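Local coordinates for putative phosphohistidine phosphatase SixA (Agrobacterium tumefaciens, PDB 2RFL), which probably removes phosphoryl groups from phosphohistidine, as expected of a SixA-like member of the histidine phosphatase superfamily, at residues A[67-72]-A[111-116]; A[15-20]-A[39-44]; A[9-14]-A[124-129]. All coordinates share one frame; numbering follows the deposited sequence.

Contact 1 (A[67-72]-A[111-116]); sequences RQTTQA and MLVGHN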
# COMPACT_ATOMS: atom_id res chain seq x y z
N ARG A 67 2.45 -10.30 -3.36
CA ARG A 67 1.55 -10.99 -4.23
C ARG A 67 0.31 -11.54 -3.48
O ARG A 67 -0.81 -11.24 -3.84
CB ARG A 67 2.35 -12.07 -4.95
CG ARG A 67 3.15 -11.50 -6.09
CD ARG A 67 3.66 -12.63 -6.95
NE ARG A 67 4.24 -12.20 -8.22
CZ ARG A 67 3.55 -12.00 -9.35
NH1 ARG A 67 2.24 -12.15 -9.39
NH2 ARG A 67 4.18 -11.63 -10.46
N GLN A 68 0.56 -12.29 -2.40
CA GLN A 68 -0.47 -12.87 -1.54
C GLN A 68 -1.24 -11.73 -0.87
O GLN A 68 -2.49 -11.75 -0.89
CB GLN A 68 0.09 -13.85 -0.50
CG GLN A 68 0.81 -15.10 -1.02
CD GLN A 68 1.84 -15.69 0.02
OE1 GLN A 68 2.31 -15.03 0.96
NE2 GLN A 68 2.23 -16.89 -0.22
N THR A 69 -0.53 -10.72 -0.34
CA THR A 69 -1.24 -9.56 0.20
C THR A 69 -2.31 -9.10 -0.83
O THR A 69 -3.49 -9.05 -0.48
CB THR A 69 -0.31 -8.37 0.67
OG1 THR A 69 0.70 -8.85 1.59
CG2 THR A 69 -1.11 -7.29 1.40
N THR A 70 -1.89 -8.84 -2.08
CA THR A 70 -2.77 -8.35 -3.20
C THR A 70 -3.96 -9.29 -3.50
O THR A 70 -5.08 -8.82 -3.61
CB THR A 70 -1.95 -7.99 -4.52
OG1 THR A 70 -1.27 -6.73 -4.36
CG2 THR A 70 -2.82 -7.91 -5.75
N GLN A 71 -3.69 -10.60 -3.59
CA GLN A 71 -4.71 -11.63 -3.66
C GLN A 71 -5.82 -11.51 -2.60
O GLN A 71 -6.97 -11.88 -2.82
CB GLN A 71 -4.07 -13.02 -3.67
CG GLN A 71 -3.17 -13.30 -4.90
CD GLN A 71 -2.35 -14.60 -4.84
OE1 GLN A 71 -2.59 -15.48 -4.00
NE2 GLN A 71 -1.35 -14.71 -5.74
N ALA A 72 -5.50 -11.02 -1.42
CA ALA A 72 -6.57 -10.78 -0.45
C ALA A 72 -7.58 -9.73 -0.97
O ALA A 72 -8.75 -9.97 -0.97
CB ALA A 72 -6.04 -10.42 0.92
N MSE A 111 -3.44 2.31 -6.01
CA MSE A 111 -2.96 1.69 -4.81
C MSE A 111 -1.62 1.04 -5.07
O MSE A 111 -1.45 0.25 -6.02
CB MSE A 111 -3.93 0.63 -4.33
CG MSE A 111 -3.35 -0.18 -3.22
SE MSE A 111 -4.66 -1.10 -2.21
CE MSE A 111 -4.59 -2.92 -3.02
N LEU A 112 -0.67 1.35 -4.20
CA LEU A 112 0.62 0.71 -4.26
C LEU A 112 0.72 -0.37 -3.20
O LEU A 112 0.32 -0.15 -2.07
CB LEU A 112 1.75 1.75 -4.13
CG LEU A 112 1.83 2.89 -5.16
CD1 LEU A 112 3.22 3.40 -5.00
CD2 LEU A 112 1.59 2.56 -6.68
N VAL A 113 1.28 -1.52 -3.56
CA VAL A 113 1.55 -2.63 -2.60
C VAL A 113 3.06 -2.99 -2.59
O VAL A 113 3.56 -3.71 -3.45
CB VAL A 113 0.66 -3.89 -2.89
CG1 VAL A 113 0.87 -5.04 -1.85
CG2 VAL A 113 -0.80 -3.50 -2.98
N GLY A 114 3.77 -2.48 -1.60
CA GLY A 114 5.22 -2.73 -1.47
C GLY A 114 5.66 -2.72 -0.02
O GLY A 114 4.87 -3.06 0.87
N HIS A 115 6.91 -2.30 0.21
CA HIS A 115 7.63 -2.59 1.45
C HIS A 115 8.20 -1.33 2.09
O HIS A 115 8.48 -0.36 1.40
CB HIS A 115 8.84 -3.54 1.24
CG HIS A 115 8.64 -4.61 0.22
ND1 HIS A 115 8.73 -5.95 0.53
CD2 HIS A 115 8.44 -4.55 -1.12
CE1 HIS A 115 8.57 -6.67 -0.56
NE2 HIS A 115 8.38 -5.85 -1.58
N ASN A 116 8.37 -1.40 3.41
CA ASN A 116 9.22 -0.49 4.19
C ASN A 116 10.70 -0.66 3.81
O ASN A 116 11.10 -1.76 3.45
CB ASN A 116 9.01 -0.75 5.69
CG ASN A 116 7.90 0.13 6.31
OD1 ASN A 116 7.36 1.05 5.68
ND2 ASN A 116 7.57 -0.16 7.55
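Buried helix-on-sheet packing joins T69 and T70 of helix 64-77 to V113 of strand 109-114, close to the middle of the molecule. The backbones come nearest at T70 and V113, whose CA atoms are 7.2 Å apart. V113 points its isopropyl group at the helix and meets T70 through the hydroxyl-bearing branch of the threonine: OG1 of T70 lies 3.5 Å from CG2 of V113 and 3.7 Å from its CG1. The threonine torsion explains this, since OG1 stands anti to the carbonyl carbon (chi1 -76°), and the two side chains cross at a slant. T69 approaches the other methyl less closely, with its CB 4.3 Å from CG1 of V113. Its hydroxyl is engaged elsewhere, bonded to R65 O one turn back in the helix and to A17 N. The setting is the alpha-beta-alpha sandwich of the histidine phosphatases, a mixed sheet covered by helices on both faces. Strand 109-114 runs in it between the parallel strands 57-60 and 10-15, bonded through its backbone to L57 and L59 on one flank and to Y12 and L14 on the other. Beyond the strand end, H115 is hydrogen-bonded through NE2 to S61 OG, and its ring meets that of H16 with the planes about 60° apart.

Contact 2 (A[15-20]-A[39-44]); sequences RHAKAA and AEAEII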
# COMPACT_ATOMS: atom_id res chain seq x y z
N ARG A 15 1.09 -1.53 3.08
CA ARG A 15 2.23 -2.35 3.39
C ARG A 15 1.76 -3.80 3.36
O ARG A 15 0.62 -4.08 3.73
CB ARG A 15 2.86 -1.97 4.71
CG ARG A 15 4.16 -2.74 4.95
CD ARG A 15 5.02 -2.18 6.05
NE ARG A 15 6.05 -3.15 6.36
CZ ARG A 15 6.54 -3.34 7.59
NH1 ARG A 15 6.12 -2.58 8.60
NH2 ARG A 15 7.45 -4.28 7.80
N HIS A 16 2.62 -4.69 2.87
CA HIS A 16 2.33 -6.09 2.77
C HIS A 16 2.05 -6.60 4.20
O HIS A 16 2.50 -6.00 5.18
CB HIS A 16 3.49 -6.86 2.11
CG HIS A 16 4.74 -6.89 2.94
ND1 HIS A 16 4.90 -7.75 4.01
CD2 HIS A 16 5.86 -6.14 2.89
CE1 HIS A 16 6.08 -7.52 4.58
NE2 HIS A 16 6.68 -6.56 3.91
N ALA A 17 1.28 -7.69 4.28
CA ALA A 17 0.94 -8.31 5.54
C ALA A 17 2.17 -8.97 6.16
O ALA A 17 3.24 -9.03 5.51
CB ALA A 17 -0.20 -9.32 5.32
N LYS A 18 2.02 -9.45 7.41
CA LYS A 18 3.10 -10.11 8.17
C LYS A 18 3.63 -11.35 7.46
O LYS A 18 2.87 -12.26 7.10
CB LYS A 18 2.68 -10.44 9.61
CG LYS A 18 3.81 -11.01 10.51
CD LYS A 18 3.43 -11.19 11.98
CE LYS A 18 3.66 -9.92 12.82
NZ LYS A 18 4.95 -9.17 12.57
N ALA A 19 4.95 -11.35 7.26
CA ALA A 19 5.66 -12.41 6.58
C ALA A 19 6.36 -13.29 7.59
O ALA A 19 6.64 -12.86 8.70
CB ALA A 19 6.66 -11.84 5.61
N ALA A 20 6.64 -14.51 7.18
CA ALA A 20 7.39 -15.46 7.99
C ALA A 20 8.86 -15.40 7.60
O ALA A 20 9.23 -14.74 6.62
CB ALA A 20 6.82 -16.88 7.81
N ALA A 39 -4.37 -13.40 7.99
CA ALA A 39 -5.64 -13.04 8.59
C ALA A 39 -5.86 -11.54 8.54
O ALA A 39 -6.96 -11.12 8.21
CB ALA A 39 -5.75 -13.57 10.03
N GLU A 40 -4.81 -10.76 8.85
CA GLU A 40 -4.82 -9.31 8.91
C GLU A 40 -5.16 -8.70 7.55
O GLU A 40 -5.92 -7.74 7.45
CB GLU A 40 -3.41 -8.80 9.16
CG GLU A 40 -2.86 -8.71 10.54
CD GLU A 40 -1.38 -8.17 10.54
OE1 GLU A 40 -0.82 -7.82 9.46
OE2 GLU A 40 -0.79 -8.11 11.65
N ALA A 41 -4.51 -9.20 6.52
CA ALA A 41 -4.67 -8.67 5.20
C ALA A 41 -6.10 -8.90 4.73
O ALA A 41 -6.68 -8.04 4.08
CB ALA A 41 -3.67 -9.30 4.24
N GLU A 42 -6.66 -10.05 5.07
CA GLU A 42 -8.11 -10.23 4.93
C GLU A 42 -8.95 -9.21 5.75
O GLU A 42 -9.81 -8.55 5.18
CB GLU A 42 -8.55 -11.68 5.17
CG GLU A 42 -9.90 -11.98 4.57
CD GLU A 42 -9.89 -13.22 3.69
OE1 GLU A 42 -10.21 -14.31 4.22
OE2 GLU A 42 -9.55 -13.11 2.49
N ILE A 43 -8.68 -9.08 7.05
CA ILE A 43 -9.44 -8.17 7.92
C ILE A 43 -9.43 -6.77 7.28
O ILE A 43 -10.47 -6.16 7.08
CB ILE A 43 -8.89 -8.13 9.40
CG1 ILE A 43 -9.33 -9.35 10.23
CG2 ILE A 43 -9.38 -6.88 10.16
CD1 ILE A 43 -9.20 -10.72 9.55
N ILE A 44 -8.24 -6.32 6.91
CA ILE A 44 -8.01 -4.98 6.35
C ILE A 44 -8.58 -4.77 4.93
O ILE A 44 -9.31 -3.82 4.69
CB ILE A 44 -6.49 -4.60 6.45
CG1 ILE A 44 -5.97 -4.67 7.91
CG2 ILE A 44 -6.17 -3.23 5.73
CD1 ILE A 44 -6.58 -3.71 8.90
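A17 and K18, in the loop that leaves strand 10-15, meet E40 and A41 on one turn of helix 35-51. R15 ends the strand, its NH1 hydrogen-bonded to F140 O. H16 comes next and points its CB away from helix 35-51, while its side chain touches R65, C66 and T69 of helix 64-77. Its ND1 donates to O of the following A17 over 2.6 Å. That bond is somewhat bent (N-H...O 149°), and the oxygen sits 17° out of the ring plane, yet it limits rotation of the ring. A17 reaches the helix itself: its CB touches CB of A41 at 3.6 Å, and two side chains this small let the backbones approach until their CA atoms are 5.6 Å apart. The residue lies between helices 35-51 and 64-77. At K18 the backbone N faces OE1 of E40 at 3.9 Å, too long for a hydrogen bond. E40 carries that oxygen to the backbone of A17 and K18 with CG anti to its carbonyl carbon (chi1 -85°) and the chain extended beyond, so that OE1 also lies 4.3 Å from CA of A17; it is hydrogen-bonded to T142 OG1. The lysine chain leads away from the helix, leaving NZ 5.9 Å from OE2 of E40, where any attraction would act without contact. The R-H-A sequence at the end of the first strand corresponds to the R-H-G signature of the histidine phosphatases, in whose well-studied members the equivalent histidine accepts the phosphoryl group, so H16 probably does so here.

Contact 3 (A[9-14]-A[124-129]); sequences TRVYLL and EAMIGE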
# COMPACT_ATOMS: atom_id res chain seq x y z
N THR A 9 -6.36 11.17 -8.11
CA THR A 9 -6.98 12.01 -7.09
C THR A 9 -7.08 11.30 -5.73
O THR A 9 -7.32 11.93 -4.70
CB THR A 9 -8.30 12.68 -7.63
OG1 THR A 9 -9.43 11.82 -7.48
CG2 THR A 9 -8.15 13.00 -9.08
N ARG A 10 -6.88 9.98 -5.74
CA ARG A 10 -6.79 9.18 -4.51
C ARG A 10 -5.64 8.18 -4.57
O ARG A 10 -5.56 7.39 -5.51
CB ARG A 10 -8.10 8.44 -4.20
CG ARG A 10 -8.06 7.73 -2.83
CD ARG A 10 -9.43 7.51 -2.21
NE ARG A 10 -10.01 8.74 -1.70
CZ ARG A 10 -11.12 8.79 -0.97
NH1 ARG A 10 -11.75 7.67 -0.65
NH2 ARG A 10 -11.59 9.95 -0.54
N VAL A 11 -4.78 8.23 -3.55
CA VAL A 11 -3.66 7.32 -3.34
C VAL A 11 -3.88 6.39 -2.15
O VAL A 11 -4.06 6.83 -1.01
CB VAL A 11 -2.33 8.10 -3.09
CG1 VAL A 11 -1.24 7.21 -2.49
CG2 VAL A 11 -1.81 8.68 -4.36
N TYR A 12 -3.85 5.10 -2.41
CA TYR A 12 -3.81 4.11 -1.34
C TYR A 12 -2.41 3.57 -1.22
O TYR A 12 -1.77 3.23 -2.25
CB TYR A 12 -4.77 2.97 -1.62
CG TYR A 12 -6.22 3.37 -1.88
CD1 TYR A 12 -6.74 3.38 -3.18
CD2 TYR A 12 -7.10 3.68 -0.79
CE1 TYR A 12 -8.08 3.72 -3.40
CE2 TYR A 12 -8.44 4.01 -1.01
CZ TYR A 12 -8.92 4.04 -2.32
OH TYR A 12 -10.24 4.37 -2.55
N LEU A 13 -1.93 3.52 0.02
CA LEU A 13 -0.62 2.99 0.39
C LEU A 13 -0.71 1.84 1.39
O LEU A 13 -0.98 2.06 2.60
CB LEU A 13 0.23 4.08 1.05
CG LEU A 13 0.60 5.39 0.37
CD1 LEU A 13 1.40 6.18 1.37
CD2 LEU A 13 1.41 5.12 -0.84
N LEU A 14 -0.40 0.65 0.88
CA LEU A 14 -0.57 -0.63 1.56
C LEU A 14 0.77 -1.34 1.81
O LEU A 14 1.49 -1.74 0.88
CB LEU A 14 -1.54 -1.56 0.75
CG LEU A 14 -1.81 -3.01 1.28
CD1 LEU A 14 -2.42 -3.06 2.70
CD2 LEU A 14 -2.64 -3.89 0.32
N GLU A 124 5.60 9.80 4.06
CA GLU A 124 6.31 10.92 4.63
C GLU A 124 6.42 12.04 3.57
O GLU A 124 6.07 13.18 3.83
CB GLU A 124 7.70 10.51 5.22
CG GLU A 124 8.37 11.61 6.08
CD GLU A 124 9.90 11.44 6.33
OE1 GLU A 124 10.56 10.53 5.77
OE2 GLU A 124 10.44 12.27 7.11
N ALA A 125 6.89 11.67 2.37
CA ALA A 125 7.04 12.59 1.23
C ALA A 125 5.81 13.41 0.95
O ALA A 125 5.93 14.55 0.55
CB ALA A 125 7.41 11.81 -0.02
N MSE A 126 4.65 12.81 1.21
CA MSE A 126 3.34 13.37 0.89
C MSE A 126 2.69 14.18 2.03
O MSE A 126 2.04 15.16 1.76
CB MSE A 126 2.38 12.26 0.43
CG MSE A 126 2.82 11.39 -0.74
SE MSE A 126 1.64 9.77 -1.00
CE MSE A 126 2.58 9.08 -2.53
N ILE A 127 2.82 13.74 3.28
CA ILE A 127 2.15 14.39 4.42
C ILE A 127 3.13 14.99 5.45
O ILE A 127 2.73 15.73 6.36
CB ILE A 127 1.12 13.46 5.16
CG1 ILE A 127 1.83 12.34 5.93
CG2 ILE A 127 0.02 12.89 4.19
CD1 ILE A 127 0.95 11.72 6.98
N GLY A 128 4.42 14.71 5.28
CA GLY A 128 5.46 15.33 6.10
C GLY A 128 5.77 14.49 7.32
O GLY A 128 4.94 13.71 7.75
N GLU A 129 6.97 14.65 7.87
CA GLU A 129 7.35 13.93 9.10
C GLU A 129 6.46 14.22 10.35
O GLU A 129 6.10 13.29 11.07
CB GLU A 129 8.82 14.12 9.41
CG GLU A 129 9.26 15.56 9.47
CD GLU A 129 10.49 15.73 10.35
OE1 GLU A 129 11.60 15.81 9.79
OE2 GLU A 129 10.34 15.79 11.59
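V11 and L13 of strand 10-15 pack against the selenomethionine M126, near the end of helix 118-127. In the alpha-beta-alpha sandwich this joins a central strand to a helix on the sheet face opposite that covered by helix 64-77. Both apolar contacts converge on the selenium of M126. Its side chain leaves the helix with CG anti to the carbonyl carbon (chi1 -55°) and then runs fully extended, which carries the selenium across to the strand: the V11 CA to M126 CA distance is 10.2 Å, yet SE comes within 4.3 Å of CD1 of L13. L98 and I101 of helix 98-102, together with W161, also touch M126, so this is a buried hydrophobic cluster. Backbone hydrogen bonds stitch strand 10-15 into the sheet, V11 pairing with L148 of strand 145-149 and Y12 with V110 of strand 109-114; at the end of helix 118-127, G128 N bonds to E124 O at 2.7 Å. The nearer of the two selenium contacts is made tip to tip, where CG1 of V11, anti to its backbone N, meets SE of M126 at 4.1 Å.

How the contacts relate
From the N terminus, strand 10-15 provides the first side of contact 3 and runs directly into the segment 15-20 of contact 2, a loop beyond R15. Contact 2 closes first, on helix 35-51. Contact 1 then opens on helix 64-77 and closes on strand 109-114, so these two are in series. Helix 118-127 follows and closes contact 3, whose long loop encloses both others; none cross. Contacts 1 and 3 tie helices 64-77 and 118-127 to neighbouring strands of one sheet, 109-114 and 10-15. Contact 2 ties helix 35-51 to the loop that follows strand 10-15, and contacts 1 and 2 adjoin where that strand runs into its loop.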